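Local structure of urocanate hydratase (Paenibacillus sp. Soil724D2, 7NED) at residues A[330-344]-A[435-449]. The protein is an NAD+-dependent thiourocanate hydratase of the urocanase family, probably adding water to thiourocanate during bacterial ergothioneine breakdown. Numbering follows the deposited sequence.
With NAD (nicotinamide-adenine-dinucleotide), chain C.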
# COMPACT_ATOMS: atom_id res chain seq x y z
N PHE A 330 25.67 -10.94 2.43
CA PHE A 330 24.80 -11.29 1.31
C PHE A 330 25.49 -12.17 0.27
O PHE A 330 24.91 -12.43 -0.79
CB PHE A 330 24.21 -10.02 0.71
CG PHE A 330 23.18 -9.44 1.58
CD1 PHE A 330 21.85 -9.83 1.44
CD2 PHE A 330 23.53 -8.57 2.59
CE1 PHE A 330 20.89 -9.31 2.28
CE2 PHE A 330 22.56 -8.03 3.45
CZ PHE A 330 21.23 -8.41 3.28
N ASP A 331 26.69 -12.67 0.59
CA ASP A 331 27.23 -13.82 -0.14
C ASP A 331 26.37 -15.06 0.06
O ASP A 331 26.36 -15.96 -0.78
CB ASP A 331 28.67 -14.10 0.30
CG ASP A 331 29.68 -13.06 -0.20
OD1 ASP A 331 29.33 -12.16 -0.99
OD2 ASP A 331 30.84 -13.14 0.25
N ILE A 332 25.66 -15.13 1.18
CA ILE A 332 24.79 -16.26 1.47
C ILE A 332 23.52 -16.13 0.64
O ILE A 332 22.92 -15.05 0.59
CB ILE A 332 24.48 -16.31 2.97
CG1 ILE A 332 25.71 -16.77 3.74
CG2 ILE A 332 23.39 -17.31 3.25
CD1 ILE A 332 25.57 -16.61 5.22
N ASP A 333 23.10 -17.22 0.01
CA ASP A 333 21.91 -17.25 -0.83
C ASP A 333 20.66 -17.02 -0.02
O ASP A 333 20.63 -17.25 1.18
CB ASP A 333 21.76 -18.60 -1.54
CG ASP A 333 22.66 -18.73 -2.74
OD1 ASP A 333 23.54 -19.64 -2.76
OD2 ASP A 333 22.49 -17.89 -3.64
N ILE A 334 19.61 -16.56 -0.71
CA ILE A 334 18.27 -16.49 -0.14
C ILE A 334 17.44 -17.60 -0.77
O ILE A 334 17.59 -17.90 -1.96
CB ILE A 334 17.62 -15.10 -0.39
CG1 ILE A 334 16.21 -15.02 0.22
CG2 ILE A 334 17.57 -14.77 -1.88
CD1 ILE A 334 16.16 -15.10 1.78
N PHE A 335 16.55 -18.20 0.01
CA PHE A 335 15.87 -19.39 -0.50
C PHE A 335 14.96 -19.10 -1.68
O PHE A 335 14.63 -20.03 -2.44
CB PHE A 335 15.07 -20.03 0.62
CG PHE A 335 13.78 -19.32 0.93
CD1 PHE A 335 13.75 -18.27 1.83
CD2 PHE A 335 12.59 -19.75 0.38
CE1 PHE A 335 12.56 -17.62 2.13
CE2 PHE A 335 11.40 -19.12 0.71
CZ PHE A 335 11.39 -18.06 1.57
N THR A 336 14.50 -17.86 -1.82
CA THR A 336 13.59 -17.53 -2.90
C THR A 336 14.35 -17.55 -4.22
O THR A 336 14.14 -18.43 -5.07
CB THR A 336 12.97 -16.15 -2.63
OG1 THR A 336 14.03 -15.22 -2.38
CG2 THR A 336 12.05 -16.22 -1.39
N GLU A 337 15.26 -16.61 -4.40
CA GLU A 337 15.99 -16.54 -5.66
C GLU A 337 16.70 -17.86 -5.96
O GLU A 337 16.79 -18.28 -7.12
CB GLU A 337 17.01 -15.39 -5.61
CG GLU A 337 17.75 -15.17 -6.92
CD GLU A 337 19.00 -16.05 -7.09
OE1 GLU A 337 19.45 -16.73 -6.14
OE2 GLU A 337 19.51 -16.07 -8.24
N ALA A 338 17.25 -18.50 -4.93
CA ALA A 338 18.11 -19.67 -5.21
C ALA A 338 17.33 -20.95 -5.46
O ALA A 338 17.78 -21.80 -6.25
CB ALA A 338 19.08 -19.89 -4.05
N PHE A 339 16.18 -21.14 -4.81
CA PHE A 339 15.51 -22.44 -4.89
C PHE A 339 14.07 -22.40 -5.36
O PHE A 339 13.67 -23.25 -6.17
CB PHE A 339 15.59 -23.12 -3.53
CG PHE A 339 16.99 -23.17 -2.99
CD1 PHE A 339 18.02 -23.72 -3.75
CD2 PHE A 339 17.30 -22.62 -1.77
CE1 PHE A 339 19.33 -23.74 -3.29
CE2 PHE A 339 18.61 -22.65 -1.26
CZ PHE A 339 19.63 -23.21 -2.02
N LEU A 340 13.25 -21.44 -4.89
CA LEU A 340 11.82 -21.57 -5.14
C LEU A 340 11.30 -20.66 -6.25
O LEU A 340 10.16 -20.84 -6.68
CB LEU A 340 11.02 -21.31 -3.85
CG LEU A 340 11.28 -22.27 -2.68
CD1 LEU A 340 10.31 -21.94 -1.56
CD2 LEU A 340 11.18 -23.70 -3.12
N ARG A 341 12.09 -19.72 -6.75
CA ARG A 341 11.54 -18.78 -7.71
C ARG A 341 10.98 -19.44 -8.97
O ARG A 341 10.00 -18.92 -9.52
CB ARG A 341 12.59 -17.72 -8.07
CG ARG A 341 11.99 -16.54 -8.94
CD ARG A 341 12.94 -15.35 -8.96
NE ARG A 341 12.97 -14.66 -7.67
CZ ARG A 341 13.94 -13.86 -7.27
NH1 ARG A 341 14.97 -13.61 -8.08
NH2 ARG A 341 13.83 -13.23 -6.10
N PRO A 342 11.49 -20.58 -9.46
CA PRO A 342 10.83 -21.21 -10.61
C PRO A 342 9.40 -21.60 -10.31
O PRO A 342 8.57 -21.60 -11.23
CB PRO A 342 11.71 -22.44 -10.89
CG PRO A 342 13.05 -21.99 -10.46
CD PRO A 342 12.81 -21.20 -9.20
N LEU A 343 9.06 -21.91 -9.04
CA LEU A 343 7.67 -22.16 -8.70
C LEU A 343 6.87 -20.85 -8.69
O LEU A 343 5.79 -20.75 -9.28
CB LEU A 343 7.62 -22.82 -7.33
CG LEU A 343 8.31 -24.20 -7.24
CD1 LEU A 343 8.27 -24.73 -5.84
CD2 LEU A 343 7.61 -25.17 -8.20
N PHE A 344 7.39 -19.84 -7.99
CA PHE A 344 6.70 -18.56 -7.94
C PHE A 344 6.43 -18.02 -9.35
O PHE A 344 5.40 -17.39 -9.59
CB PHE A 344 7.53 -17.54 -7.14
CG PHE A 344 7.77 -17.95 -5.70
CD1 PHE A 344 6.81 -18.65 -5.00
CD2 PHE A 344 8.95 -17.61 -5.06
CE1 PHE A 344 7.02 -19.00 -3.66
CE2 PHE A 344 9.16 -17.95 -3.72
CZ PHE A 344 8.19 -18.67 -3.04
N LEU A 435 3.75 -15.31 1.00
CA LEU A 435 4.92 -15.65 0.20
C LEU A 435 4.39 -16.31 -1.07
O LEU A 435 4.32 -17.54 -1.19
CB LEU A 435 5.86 -16.58 0.97
CG LEU A 435 7.24 -16.81 0.34
CD1 LEU A 435 8.20 -15.64 0.63
CD2 LEU A 435 7.79 -18.19 0.80
N ASP A 436 3.90 -15.51 -2.00
CA ASP A 436 3.23 -16.00 -3.20
C ASP A 436 3.46 -14.95 -4.30
O ASP A 436 3.66 -13.80 -4.02
CB ASP A 436 1.74 -16.21 -2.90
CG ASP A 436 0.99 -17.09 -3.93
OD1 ASP A 436 1.49 -18.08 -4.36
OD2 ASP A 436 -0.14 -16.80 -4.25
N ALA A 437 3.42 -15.41 -5.53
CA ALA A 437 3.71 -14.62 -6.67
C ALA A 437 3.33 -13.13 -6.72
O ALA A 437 4.21 -12.38 -6.67
CB ALA A 437 3.38 -15.32 -7.94
N ALA A 438 2.11 -12.70 -6.75
CA ALA A 438 1.98 -11.18 -6.82
C ALA A 438 1.76 -10.53 -5.46
O ALA A 438 1.40 -9.42 -5.37
CB ALA A 438 1.01 -10.73 -7.85
N SER A 439 2.07 -11.25 -4.43
CA SER A 439 1.65 -10.81 -3.12
C SER A 439 2.65 -10.46 -2.05
O SER A 439 2.35 -10.26 -0.91
CB SER A 439 0.59 -11.76 -2.62
OG SER A 439 1.16 -12.96 -2.40
N MET A 440 3.85 -10.29 -2.51
CA MET A 440 4.93 -9.97 -1.66
C MET A 440 6.10 -9.23 -2.31
O MET A 440 6.61 -9.65 -3.30
CB MET A 440 5.40 -11.25 -1.05
CG MET A 440 6.75 -11.25 -0.49
SD MET A 440 6.67 -10.47 1.06
CE MET A 440 6.31 -11.80 2.12
N THR A 441 6.49 -8.17 -1.67
CA THR A 441 7.64 -7.42 -2.10
C THR A 441 8.56 -7.33 -0.91
O THR A 441 8.17 -6.87 0.10
CB THR A 441 7.28 -6.02 -2.62
OG1 THR A 441 6.45 -6.11 -3.75
CG2 THR A 441 8.50 -5.25 -2.92
N HIS A 442 9.77 -7.83 -1.08
CA HIS A 442 10.79 -7.82 -0.09
C HIS A 442 12.13 -8.10 -0.75
O HIS A 442 12.41 -9.21 -1.01
CB HIS A 442 10.53 -8.89 0.94
CG HIS A 442 11.38 -8.79 2.15
ND1 HIS A 442 12.67 -8.37 2.12
CD2 HIS A 442 11.13 -9.10 3.43
CE1 HIS A 442 13.18 -8.43 3.32
NE2 HIS A 442 12.26 -8.86 4.14
N PRO A 443 12.90 -7.05 -0.98
CA PRO A 443 14.19 -7.07 -1.65
C PRO A 443 15.21 -8.03 -1.04
O PRO A 443 16.12 -8.34 -1.71
CB PRO A 443 14.65 -5.61 -1.58
CG PRO A 443 13.44 -4.84 -1.32
CD PRO A 443 12.60 -5.71 -0.48
N ASN A 444 15.03 -8.46 0.19
CA ASN A 444 15.97 -9.45 0.71
C ASN A 444 15.28 -10.76 1.05
O ASN A 444 15.86 -11.61 1.74
CB ASN A 444 16.72 -8.90 1.93
CG ASN A 444 17.54 -7.68 1.59
OD1 ASN A 444 18.01 -7.53 0.47
ND2 ASN A 444 17.71 -6.79 2.54
N ILE A 445 14.05 -10.95 0.57
CA ILE A 445 13.43 -12.26 0.66
C ILE A 445 12.78 -12.52 -0.68
O ILE A 445 13.46 -12.84 -1.66
CB ILE A 445 12.43 -12.35 1.85
CG1 ILE A 445 13.14 -12.10 3.17
CG2 ILE A 445 11.76 -13.74 1.92
CD1 ILE A 445 12.27 -12.31 4.40
N MET A 446 11.47 -12.30 -0.78
CA MET A 446 10.73 -12.73 -1.97
C MET A 446 11.34 -12.20 -3.25
O MET A 446 11.47 -12.95 -4.24
CB MET A 446 9.27 -12.27 -1.89
CG MET A 446 8.48 -12.75 -3.09
SD MET A 446 8.06 -14.52 -2.88
CE MET A 446 6.92 -14.81 -4.23
N THR A 447 11.66 -10.89 -3.30
CA THR A 447 12.03 -10.25 -4.56
C THR A 447 13.51 -9.81 -4.60
O THR A 447 13.87 -8.80 -5.22
CB THR A 447 11.07 -9.09 -4.84
OG1 THR A 447 11.05 -8.18 -3.73
CG2 THR A 447 9.65 -9.64 -5.03
N GLU A 448 14.38 -10.58 -3.97
CA GLU A 448 15.80 -10.30 -4.03
C GLU A 448 16.34 -10.67 -5.41
O GLU A 448 16.13 -11.78 -5.90
CB GLU A 448 16.54 -11.09 -2.95
CG GLU A 448 18.01 -10.78 -2.93
CD GLU A 448 18.68 -11.36 -1.70
OE1 GLU A 448 18.08 -11.31 -0.59
OE2 GLU A 448 19.80 -11.88 -1.84
N ARG A 449 17.02 -9.72 -6.06
CA ARG A 449 17.70 -9.96 -7.34
C ARG A 449 16.71 -10.45 -8.40
O ARG A 449 16.89 -11.49 -9.05
CB ARG A 449 18.88 -10.92 -7.15
CG ARG A 449 19.97 -10.25 -6.30
CD ARG A 449 21.24 -11.06 -6.11
NE ARG A 449 21.49 -11.85 -7.29
CZ ARG A 449 21.77 -13.14 -7.26
NH1 ARG A 449 21.83 -13.78 -6.11
NH2 ARG A 449 21.99 -13.78 -8.40
PA NAD C . 9.10 -17.73 16.66
O1A NAD C . 9.60 -16.46 17.34
O2A NAD C . 7.88 -18.48 17.02
O5B NAD C . 10.31 -18.85 17.06
C5B NAD C . 11.59 -18.35 16.98
C4B NAD C . 12.48 -19.46 17.71
O4B NAD C . 13.83 -19.12 17.76
C3B NAD C . 11.92 -19.47 19.17
O3B NAD C . 11.63 -20.75 19.55
C2B NAD C . 13.12 -18.89 19.98
O2B NAD C . 13.29 -19.51 21.21
C1B NAD C . 14.27 -19.39 19.11
N9A NAD C . 15.51 -18.61 19.23
C8A NAD C . 15.68 -17.24 19.38
N7A NAD C . 16.94 -16.89 19.46
C5A NAD C . 17.65 -18.08 19.33
C6A NAD C . 19.03 -18.38 19.34
N6A NAD C . 19.96 -17.41 19.47
N1A NAD C . 19.44 -19.67 19.19
C2A NAD C . 18.46 -20.60 19.10
N3A NAD C . 17.12 -20.47 19.07
C4A NAD C . 16.75 -19.18 19.20
O3 NAD C . 9.37 -17.34 15.17
PN NAD C . 8.76 -18.22 13.99
O1N NAD C . 7.31 -18.09 13.60
O2N NAD C . 9.43 -19.57 14.04
O5D NAD C . 9.50 -17.55 12.58
C5D NAD C . 10.94 -17.55 12.64
C4D NAD C . 11.46 -16.81 11.44
O4D NAD C . 10.85 -17.26 10.25
C3D NAD C . 10.90 -15.31 11.66
O3D NAD C . 11.88 -14.34 11.34
C2D NAD C . 9.71 -15.21 10.63
O2D NAD C . 9.55 -13.99 10.03
C1D NAD C . 10.51 -16.06 9.59
N1N NAD C . 9.85 -16.39 8.32
C2N NAD C . 9.73 -15.26 7.53
C3N NAD C . 9.20 -15.35 6.25
C7N NAD C . 9.05 -14.03 5.48
O7N NAD C . 9.04 -13.95 4.25
N7N NAD C . 8.85 -12.88 6.22
C4N NAD C . 8.82 -16.62 5.80
C5N NAD C . 8.98 -17.73 6.64
C6N NAD C . 9.53 -17.61 7.92
O HOH W 1 10.59 -14.87 -6.03
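Arg-341 grips the backbone of 446-449 with the edge of its guanidinium. Arg-341 NH2 gives two good bonds, to Glu-448 O at 2.7 Å and to Met-446 O at 3.0 Å. Both oxygens lie close to the guanidinium plane. NH1 adds weak bonds to the carbonyls of Glu-448 and Arg-449. A water accepts from NE and donates to Met-446 O, so all three guanidinium nitrogens are engaged. The Arg-341 chain bends at chi3 (-72°), which turns the group onto the loop, and Glu-337 CA covers one face. A leucine here would probably leave the carbonyls of Met-446 and Glu-448 without their arginine donor, the water without NE, and the loop freer to shift. One wide, pi-type turn earlier, Thr-336 OG1 donates to Ile-445 O at 2.6 Å, from above the carbonyl plane. Glu-337 and Arg-449 form a looser salt bridge, OE2 to NH2 at 3.4 Å, with the carboxylate over the guanidinium face.

These bonds join helix 335-344, which follows edge strand 333-334 of the parallel Rossmann-like sheet, to the loop after strand 428-441 in the C-terminal domain. The loop carries Ile-445 of the NAD pocket, whose CG2 lies 3.6 Å from the nicotinamide O7N.

Met-446 and Phe-344 make a Met-aromatic contact: CE sits over the ring face, 3.6 Å from the centroid, with SD also above it. Leu-435 CD2 meets the edge of the Phe-335 ring, 3.7 Å from CZ. Ile-334 CG2 packs on the carboxylate carbon of Glu-448, whose OE1 pairs with Arg-318. Phe-330, partly exposed, rests its CE1 against Asn-444.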